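Local coordinates for protein glutathione S-transferase (Agrobacterium tumefaciens, PDB 2YCD) that probably conjugates glutathione to electrophilic compounds, perhaps herbicides among them, and binds S-(p-nitrobenzyl)glutathione in its pocket, at residues 109-114 and 173-178; 167-172 and 180-185. All coordinates share one frame; numbering follows the deposited sequence.

Interaction 1: residues 109-114 and 173-178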
ATOM      1  N   ALA A 109      -6.114  -1.922  15.385  1.00  9.32           N
ATOM      2  CA  ALA A 109      -6.337  -2.637  14.138  1.00  9.18           C
ATOM      3  C   ALA A 109      -7.011  -1.738  13.109  1.00 10.42           C
ATOM      4  O   ALA A 109      -6.684  -1.799  11.913  1.00  9.02           O
ATOM      5  CB  ALA A 109      -7.163  -3.909  14.405  1.00  9.79           C
ATOM      6  N   ARG A 110      -7.961  -0.912  13.542  1.00 10.08           N
ATOM      7  CA  ARG A 110      -8.607   0.012  12.623  1.00 10.87           C
ATOM      8  C   ARG A 110      -7.654   1.123  12.154  1.00  9.89           C
ATOM      9  O   ARG A 110      -7.746   1.582  11.008  1.00 10.42           O
ATOM     10  CB  ARG A 110      -9.874   0.609  13.242  1.00 13.44           C
ATOM     11  CG  ARG A 110     -10.920  -0.464  13.549  1.00 15.13           C
ATOM     12  CD  ARG A 110     -12.299   0.155  13.700  1.00 27.96           C
ATOM     13  NE  ARG A 110     -12.335   1.071  14.836  1.00 28.92           N
ATOM     14  CZ  ARG A 110     -12.675   0.718  16.074  1.00 42.90           C
ATOM     15  NH1 ARG A 110     -13.024  -0.535  16.337  1.00 32.38           N
ATOM     16  NH2 ARG A 110     -12.673   1.620  17.051  1.00 41.67           N
ATOM     17  N   THR A 111      -6.738   1.549  13.019  1.00 10.11           N
ATOM     18  CA  THR A 111      -5.739   2.542  12.637  1.00  9.06           C
ATOM     19  C   THR A 111      -4.866   1.966  11.520  1.00  9.04           C
ATOM     20  O   THR A 111      -4.587   2.644  10.518  1.00  8.67           O
ATOM     21  CB  THR A 111      -4.886   2.941  13.850  1.00 10.58           C
ATOM     22  OG1 THR A 111      -5.748   3.446  14.881  1.00 13.81           O
ATOM     23  CG2 THR A 111      -3.895   4.044  13.473  1.00 10.33           C
ATOM     24  N   VAL A 112      -4.452   0.712  11.673  1.00  8.98           N
ATOM     25  CA  VAL A 112      -3.663   0.044  10.641  1.00  7.41           C
ATOM     26  C   VAL A 112      -4.474  -0.082   9.336  1.00  8.36           C
ATOM     27  O   VAL A 112      -3.921   0.123   8.242  1.00  7.78           O
ATOM     28  CB  VAL A 112      -3.153  -1.332  11.161  1.00 10.73           C
ATOM     29  CG1 VAL A 112      -2.521  -2.162  10.048  1.00  9.71           C
ATOM     30  CG2 VAL A 112      -2.166  -1.120  12.316  1.00 12.48           C
ATOM     31  N   ALA A 113      -5.773  -0.399   9.415  1.00  7.42           N
ATOM     32  CA  ALA A 113      -6.606  -0.364   8.215  1.00  7.71           C
ATOM     33  C   ALA A 113      -6.480   0.980   7.463  1.00  8.83           C
ATOM     34  O   ALA A 113      -6.309   1.005   6.237  1.00  8.14           O
ATOM     35  CB  ALA A 113      -8.078  -0.680   8.549  1.00  9.10           C
ATOM     36  N   TRP A 114      -6.559   2.093   8.191  1.00  7.28           N
ATOM     37  CA  TRP A 114      -6.492   3.400   7.546  1.00  7.60           C
ATOM     38  C   TRP A 114      -5.096   3.726   7.016  1.00  6.40           C
ATOM     39  O   TRP A 114      -4.982   4.427   6.013  1.00  7.80           O
ATOM     40  CB  TRP A 114      -7.039   4.505   8.478  1.00  7.19           C
ATOM     41  CG  TRP A 114      -8.549   4.519   8.450  1.00  8.02           C
ATOM     42  CD1 TRP A 114      -9.391   4.125   9.442  1.00 11.71           C
ATOM     43  CD2 TRP A 114      -9.374   4.891   7.338  1.00  9.37           C
ATOM     44  NE1 TRP A 114     -10.709   4.265   9.026  1.00 13.59           N
ATOM     45  CE2 TRP A 114     -10.715   4.739   7.737  1.00 10.65           C
ATOM     46  CE3 TRP A 114      -9.107   5.398   6.069  1.00  8.48           C
ATOM     47  CZ2 TRP A 114     -11.790   5.027   6.877  1.00 12.36           C
ATOM     48  CZ3 TRP A 114     -10.175   5.677   5.211  1.00  9.88           C
ATOM     49  CH2 TRP A 114     -11.492   5.510   5.627  1.00 11.33           C
ATOM     50  N   SER A 173      -8.004   9.568  18.131  1.00 18.35           N
ATOM     51  CA  SER A 173      -6.883  10.479  18.318  0.65 17.19           C
ATOM     52  C   SER A 173      -5.986  10.507  17.084  1.00 13.73           C
ATOM     53  O   SER A 173      -5.954   9.546  16.308  1.00 13.48           O
ATOM     54  CB  SER A 173      -6.052  10.055  19.533  0.65 19.66           C
ATOM     55  OG  SER A 173      -6.814  10.134  20.724  0.65 22.88           O
ATOM     56  N   PHE A 174      -5.256  11.600  16.922  1.00 12.22           N
ATOM     57  CA  PHE A 174      -4.281  11.707  15.847  1.00  9.89           C
ATOM     58  C   PHE A 174      -3.417  10.439  15.821  1.00 10.32           C
ATOM     59  O   PHE A 174      -2.998   9.942  16.871  1.00 12.58           O
ATOM     60  CB  PHE A 174      -3.405  12.947  16.048  1.00 10.93           C
ATOM     61  CG  PHE A 174      -2.367  13.124  14.976  1.00  9.13           C
ATOM     62  CD1 PHE A 174      -2.688  13.736  13.770  1.00  8.45           C
ATOM     63  CD2 PHE A 174      -1.077  12.655  15.166  1.00 11.67           C
ATOM     64  CE1 PHE A 174      -1.719  13.867  12.778  1.00 10.28           C
ATOM     65  CE2 PHE A 174      -0.122  12.799  14.188  1.00  9.79           C
ATOM     66  CZ  PHE A 174      -0.437  13.393  13.002  1.00  8.99           C
ATOM     67  N   SER A 175      -3.144   9.921  14.620  1.00  8.94           N
ATOM     68  CA  SER A 175      -2.393   8.666  14.495  1.00  9.23           C
ATOM     69  C   SER A 175      -1.499   8.618  13.269  1.00  9.02           C
ATOM     70  O   SER A 175      -1.525   9.505  12.397  1.00  8.45           O
ATOM     71  CB  SER A 175      -3.356   7.470  14.432  1.00  9.24           C
ATOM     72  OG  SER A 175      -3.936   7.371  13.143  1.00 10.49           O
ATOM     73  N   ALA A 176      -0.713   7.546  13.192  1.00  8.13           N
ATOM     74  CA  ALA A 176       0.063   7.267  11.993  1.00  9.10           C
ATOM     75  C   ALA A 176      -0.798   7.206  10.728  1.00  8.47           C
ATOM     76  O   ALA A 176      -0.297   7.491   9.633  1.00  7.86           O
ATOM     77  CB  ALA A 176       0.835   5.973  12.164  1.00  8.76           C
ATOM     78  N   ALA A 177      -2.078   6.835  10.851  1.00  7.73           N
ATOM     79  CA  ALA A 177      -2.932   6.835   9.665  1.00  7.26           C
ATOM     80  C   ALA A 177      -3.101   8.251   9.120  1.00  6.92           C
ATOM     81  O   ALA A 177      -3.138   8.461   7.904  1.00  7.83           O
ATOM     82  CB  ALA A 177      -4.309   6.203   9.965  1.00  8.60           C
ATOM     83  N   ASP A 178      -3.225   9.228  10.024  1.00  7.70           N
ATOM     84  CA  ASP A 178      -3.402  10.596   9.572  1.00  7.54           C
ATOM     85  C   ASP A 178      -2.140  11.128   8.912  1.00  6.62           C
ATOM     86  O   ASP A 178      -2.217  11.867   7.929  1.00  7.15           O
ATOM     87  CB  ASP A 178      -3.867  11.509  10.719  1.00  8.72           C
ATOM     88  CG  ASP A 178      -5.139  11.012  11.361  1.00  8.58           C
ATOM     89  OD1 ASP A 178      -6.203  11.020  10.699  1.00  8.87           O
ATOM     90  OD2 ASP A 178      -5.039  10.593  12.527  1.00  9.32           O
TER
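T111 and W114 of helix 105-135 pack against the N-terminal capping box of helix 176-185, the Ser-x-x-Asp motif well known in the C-terminal domain of glutathione transferases. S175 is the N-cap: its OG accepts from A177 N at 3.0 Å (N-H...O 135°). In return D178 OD2, through its anti lone pair, accepts from S175 N at 2.9 Å (143°). F174, just before the cap, touches I179, the pairing of a hydrophobic staple.

Across the interface no hydrogen bond forms; the meeting is by van der Waals contact. The methyl CG2 of T111 reaches S175 OG at 3.3 Å and S175 CB at 3.6 Å, so the capping hydroxyl lies against carbon on this flank. With OG1 turned beside the backbone N (chi1 -58°), where it bonds to R107 O one turn back, the methyl CG2 of T111 is left anti to that N and faces S175. Next along the capped helix, the A177 methyl meets T111 and W114, one turn apart on helix 105-135, with CB 3.5 Å from W114 CB and 3.6 Å from T111 O. The small alanine lets the backbones come close: W114 CA and A177 CA are 5.4 Å apart.

Only the CB of W114 takes part, as its indole leads away to W163 of helix 142-164 and makes an edge-to-face stack with F84 of the second subunit. D178 OD1 bonds to Y203 on helix 198-208, and A176 packs on V90 and A94 of helix 86-96, placing the capped end among three helices.

Interaction 2: residues 167-172 and 180-185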
ATOM      1  N   ARG A 167     -15.385  14.065  11.850  1.00 16.19           N
ATOM      2  CA  ARG A 167     -14.290  13.529  12.664  1.00 16.60           C
ATOM      3  C   ARG A 167     -13.075  14.454  12.593  1.00 14.04           C
ATOM      4  O   ARG A 167     -12.745  14.961  11.512  1.00 14.99           O
ATOM      5  CB  ARG A 167     -13.883  12.140  12.160  1.00 16.29           C
ATOM      6  CG  ARG A 167     -14.943  11.040  12.302  1.00 17.53           C
ATOM      7  CD  ARG A 167     -14.545   9.796  11.517  1.00 17.02           C
ATOM      8  NE  ARG A 167     -15.565   8.750  11.578  1.00 26.27           N
ATOM      9  CZ  ARG A 167     -15.441   7.620  12.267  1.00 39.20           C
ATOM     10  NH1 ARG A 167     -14.330   7.369  12.950  1.00 29.95           N
ATOM     11  NH2 ARG A 167     -16.425   6.731  12.266  1.00 37.03           N
ATOM     12  N   GLU A 168     -12.399  14.649  13.730  1.00 13.53           N
ATOM     13  CA  GLU A 168     -11.153  15.405  13.738  1.00 14.45           C
ATOM     14  C   GLU A 168     -10.074  14.618  12.978  1.00 11.55           C
ATOM     15  O   GLU A 168      -9.394  15.183  12.129  1.00 11.89           O
ATOM     16  CB  GLU A 168     -10.691  15.691  15.172  1.00 15.67           C
ATOM     17  CG  GLU A 168      -9.571  16.720  15.244  1.00 17.27           C
ATOM     18  CD  GLU A 168      -9.062  16.948  16.661  1.00 22.77           C
ATOM     19  OE1 GLU A 168      -9.550  16.273  17.587  1.00 23.35           O
ATOM     20  OE2 GLU A 168      -8.163  17.791  16.833  1.00 30.45           O
ATOM     21  N   TRP A 169      -9.973  13.325  13.286  1.00 12.55           N
ATOM     22  CA  TRP A 169      -8.959  12.438  12.701  1.00 11.21           C
ATOM     23  C   TRP A 169      -9.635  11.156  12.243  1.00 14.45           C
ATOM     24  O   TRP A 169     -10.816  10.934  12.518  1.00 15.10           O
ATOM     25  CB  TRP A 169      -7.844  12.146  13.715  1.00 10.97           C
ATOM     26  CG  TRP A 169      -7.236  13.394  14.317  1.00 11.91           C
ATOM     27  CD1 TRP A 169      -7.328  13.802  15.621  1.00 11.89           C
ATOM     28  CD2 TRP A 169      -6.458  14.393  13.638  1.00 10.50           C
ATOM     29  NE1 TRP A 169      -6.651  14.983  15.789  1.00 10.63           N
ATOM     30  CE2 TRP A 169      -6.116  15.372  14.588  1.00 10.06           C
ATOM     31  CE3 TRP A 169      -6.012  14.553  12.318  1.00 10.38           C
ATOM     32  CZ2 TRP A 169      -5.346  16.491  14.273  1.00 13.59           C
ATOM     33  CZ3 TRP A 169      -5.256  15.678  11.998  1.00 11.96           C
ATOM     34  CH2 TRP A 169      -4.933  16.631  12.976  1.00 12.89           C
ATOM     35  N   LEU A 170      -8.902  10.308  11.531  1.00 11.54           N
ATOM     36  CA  LEU A 170      -9.497   9.083  10.986  1.00 15.20           C
ATOM     37  C   LEU A 170      -9.979   8.081  12.045  1.00 14.05           C
ATOM     38  O   LEU A 170     -11.038   7.463  11.861  1.00 20.36           O
ATOM     39  CB  LEU A 170      -8.532   8.400  10.011  1.00 12.98           C
ATOM     40  CG  LEU A 170      -8.260   9.136   8.688  1.00 11.76           C
ATOM     41  CD1 LEU A 170      -7.012   8.563   8.049  1.00 11.29           C
ATOM     42  CD2 LEU A 170      -9.427   9.102   7.709  1.00 14.50           C
ATOM     43  N   GLU A 171      -9.196   7.861  13.098  1.00 15.67           N
ATOM     44  CA  GLU A 171      -9.550   6.870  14.141  1.00 16.89           C
ATOM     45  C   GLU A 171      -9.344   7.430  15.540  1.00 16.44           C
ATOM     46  O   GLU A 171      -8.357   7.120  16.212  1.00 21.65           O
ATOM     47  CB  GLU A 171      -8.741   5.570  13.969  1.00 18.22           C
ATOM     48  CG  GLU A 171      -8.986   4.490  15.046  1.00 30.43           C
ATOM     49  CD  GLU A 171     -10.457   4.134  15.241  1.00 40.09           C
ATOM     50  OE1 GLU A 171     -11.185   3.961  14.237  1.00 30.85           O
ATOM     51  OE2 GLU A 171     -10.885   4.025  16.412  1.00 48.28           O
ATOM     52  N   GLY A 172     -10.269   8.272  15.983  1.00 19.41           N
ATOM     53  CA  GLY A 172     -10.164   8.861  17.305  1.00 18.04           C
ATOM     54  C   GLY A 172      -9.043   9.874  17.369  1.00 14.34           C
ATOM     55  O   GLY A 172      -9.101  10.915  16.711  1.00 22.78           O
ATOM     56  N   LEU A 180       0.024   9.382   7.137  1.00  6.25           N
ATOM     57  CA  LEU A 180       0.088   8.831   5.781  1.00  7.17           C
ATOM     58  C   LEU A 180      -1.002   9.403   4.881  1.00  8.02           C
ATOM     59  O   LEU A 180      -0.747   9.773   3.716  1.00  7.75           O
ATOM     60  CB  LEU A 180       0.021   7.302   5.815  1.00  7.26           C
ATOM     61  CG  LEU A 180       1.229   6.623   6.477  1.00  7.38           C
ATOM     62  CD1 LEU A 180       0.958   5.130   6.629  1.00  9.64           C
ATOM     63  CD2 LEU A 180       2.535   6.877   5.696  1.00  9.78           C
ATOM     64  N   MET A 181      -2.214   9.531   5.420  1.00  6.97           N
ATOM     65  CA  MET A 181      -3.322  10.035   4.613  1.00  7.13           C
ATOM     66  C   MET A 181      -3.155  11.508   4.225  1.00  6.56           C
ATOM     67  O   MET A 181      -3.404  11.879   3.070  1.00  7.62           O
ATOM     68  CB  MET A 181      -4.653   9.844   5.349  1.00  7.98           C
ATOM     69  CG  MET A 181      -5.889  10.213   4.499  1.00  8.38           C
ATOM     70  SD  MET A 181      -6.214   9.034   3.160  1.00  8.65           S
ATOM     71  CE  MET A 181      -6.932   7.668   4.087  1.00  9.84           C
ATOM     72  N   ILE A 182      -2.721  12.333   5.168  1.00  7.39           N
ATOM     73  CA  ILE A 182      -2.526  13.741   4.865  1.00  8.20           C
ATOM     74  C   ILE A 182      -1.385  13.951   3.874  1.00  7.51           C
ATOM     75  O   ILE A 182      -1.491  14.762   2.959  1.00  8.79           O
ATOM     76  CB  ILE A 182      -2.400  14.565   6.151  1.00  7.09           C
ATOM     77  CG1 ILE A 182      -3.780  14.616   6.811  1.00  9.05           C
ATOM     78  CG2 ILE A 182      -1.910  16.000   5.851  1.00  8.27           C
ATOM     79  CD1 ILE A 182      -3.797  15.163   8.237  1.00  9.32           C
ATOM     80  N   CYS A 183      -0.291  13.208   4.018  1.00  7.18           N
ATOM     81  CA  CYS A 183       0.800  13.364   3.058  1.00  7.60           C
ATOM     82  C   CYS A 183       0.385  12.939   1.648  1.00  9.87           C
ATOM     83  O   CYS A 183       0.800  13.575   0.672  1.00 11.48           O
ATOM     84  CB  CYS A 183       2.060  12.626   3.517  1.00  7.85           C
ATOM     85  SG  CYS A 183       2.875  13.379   4.963  1.00  9.43           S
ATOM     86  N   VAL A 184      -0.448  11.907   1.551  1.00  7.91           N
ATOM     87  CA  VAL A 184      -1.010  11.490   0.255  1.00 10.78           C
ATOM     88  C   VAL A 184      -1.921  12.597  -0.322  1.00  9.38           C
ATOM     89  O   VAL A 184      -1.787  13.002  -1.491  1.00 10.06           O
ATOM     90  CB  VAL A 184      -1.749  10.110   0.411  1.00 11.36           C
ATOM     91  CG1 VAL A 184      -2.747   9.856  -0.714  1.00 14.63           C
ATOM     92  CG2 VAL A 184      -0.723   8.949   0.532  1.00 13.67           C
ATOM     93  N   LEU A 185      -2.840  13.102   0.492  1.00  7.79           N
ATOM     94  CA  LEU A 185      -3.792  14.114   0.022  1.00  9.12           C
ATOM     95  C   LEU A 185      -3.096  15.399  -0.409  1.00  9.98           C
ATOM     96  O   LEU A 185      -3.577  16.085  -1.318  1.00 10.58           O
ATOM     97  CB  LEU A 185      -4.827  14.422   1.110  1.00  9.48           C
ATOM     98  CG  LEU A 185      -5.849  13.317   1.380  1.00  8.38           C
ATOM     99  CD1 LEU A 185      -6.652  13.649   2.620  1.00 10.48           C
ATOM    100  CD2 LEU A 185      -6.768  13.122   0.185  1.00 11.19           C
TER
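W169 and L170, in the loop between helices 142-164 and 176-185, make a small, buried, wholly apolar contact with M181 and I182 on the second of these helices. L170 contributes one branch: its CD1 lies 3.8 Å from M181 CB, and the two side chains run at about a right angle. M181 wraps round this methyl. With CG anti to the backbone N, the chain then bends at chi2 (71°) and chi3 (76°), which brings CE to 4.1 Å from L170 CD1.

The contact belongs to the all-helical C-terminal domain of the glutathione transferase fold, where helix 176-185 doubles back beside the loop that leads into it. Beside the leucine, W169 meets I182 at a ring edge: CZ3 is 4.1 Å from I182 CD1, which lies near the indole plane. Within the loop itself, E168 CG rests 3.4 Å above the W169 ring plane, offset toward the rim, and G172 O lies in plane at the ring edge. Y203 of helix 198-208 touches all four contact residues, while W163 and L164 pack on L170, and W40 of helix 35-45 meets I182.

How the interactions relate
From the N terminus, helix 105-135 supplies 109-114, the first half of interaction 1, whose partner 173-178 comes only after helix 142-164; this contact closes a long, mostly helical excursion. Interaction 2 closes a short one, folding 167-172 over 180-185 with seven residues between. The segments alternate along the chain, so the two contacts cross, sharing helix 176-185. Their centres are 8 Å apart. D178 OD1 probably accepts a hydrogen bond from L170 N at 2.9 Å, joining the capping aspartate to the loop, and a salt bridge of 3.1 Å from R110 NH2 to E171 OE2 ties that loop to helix 105-135.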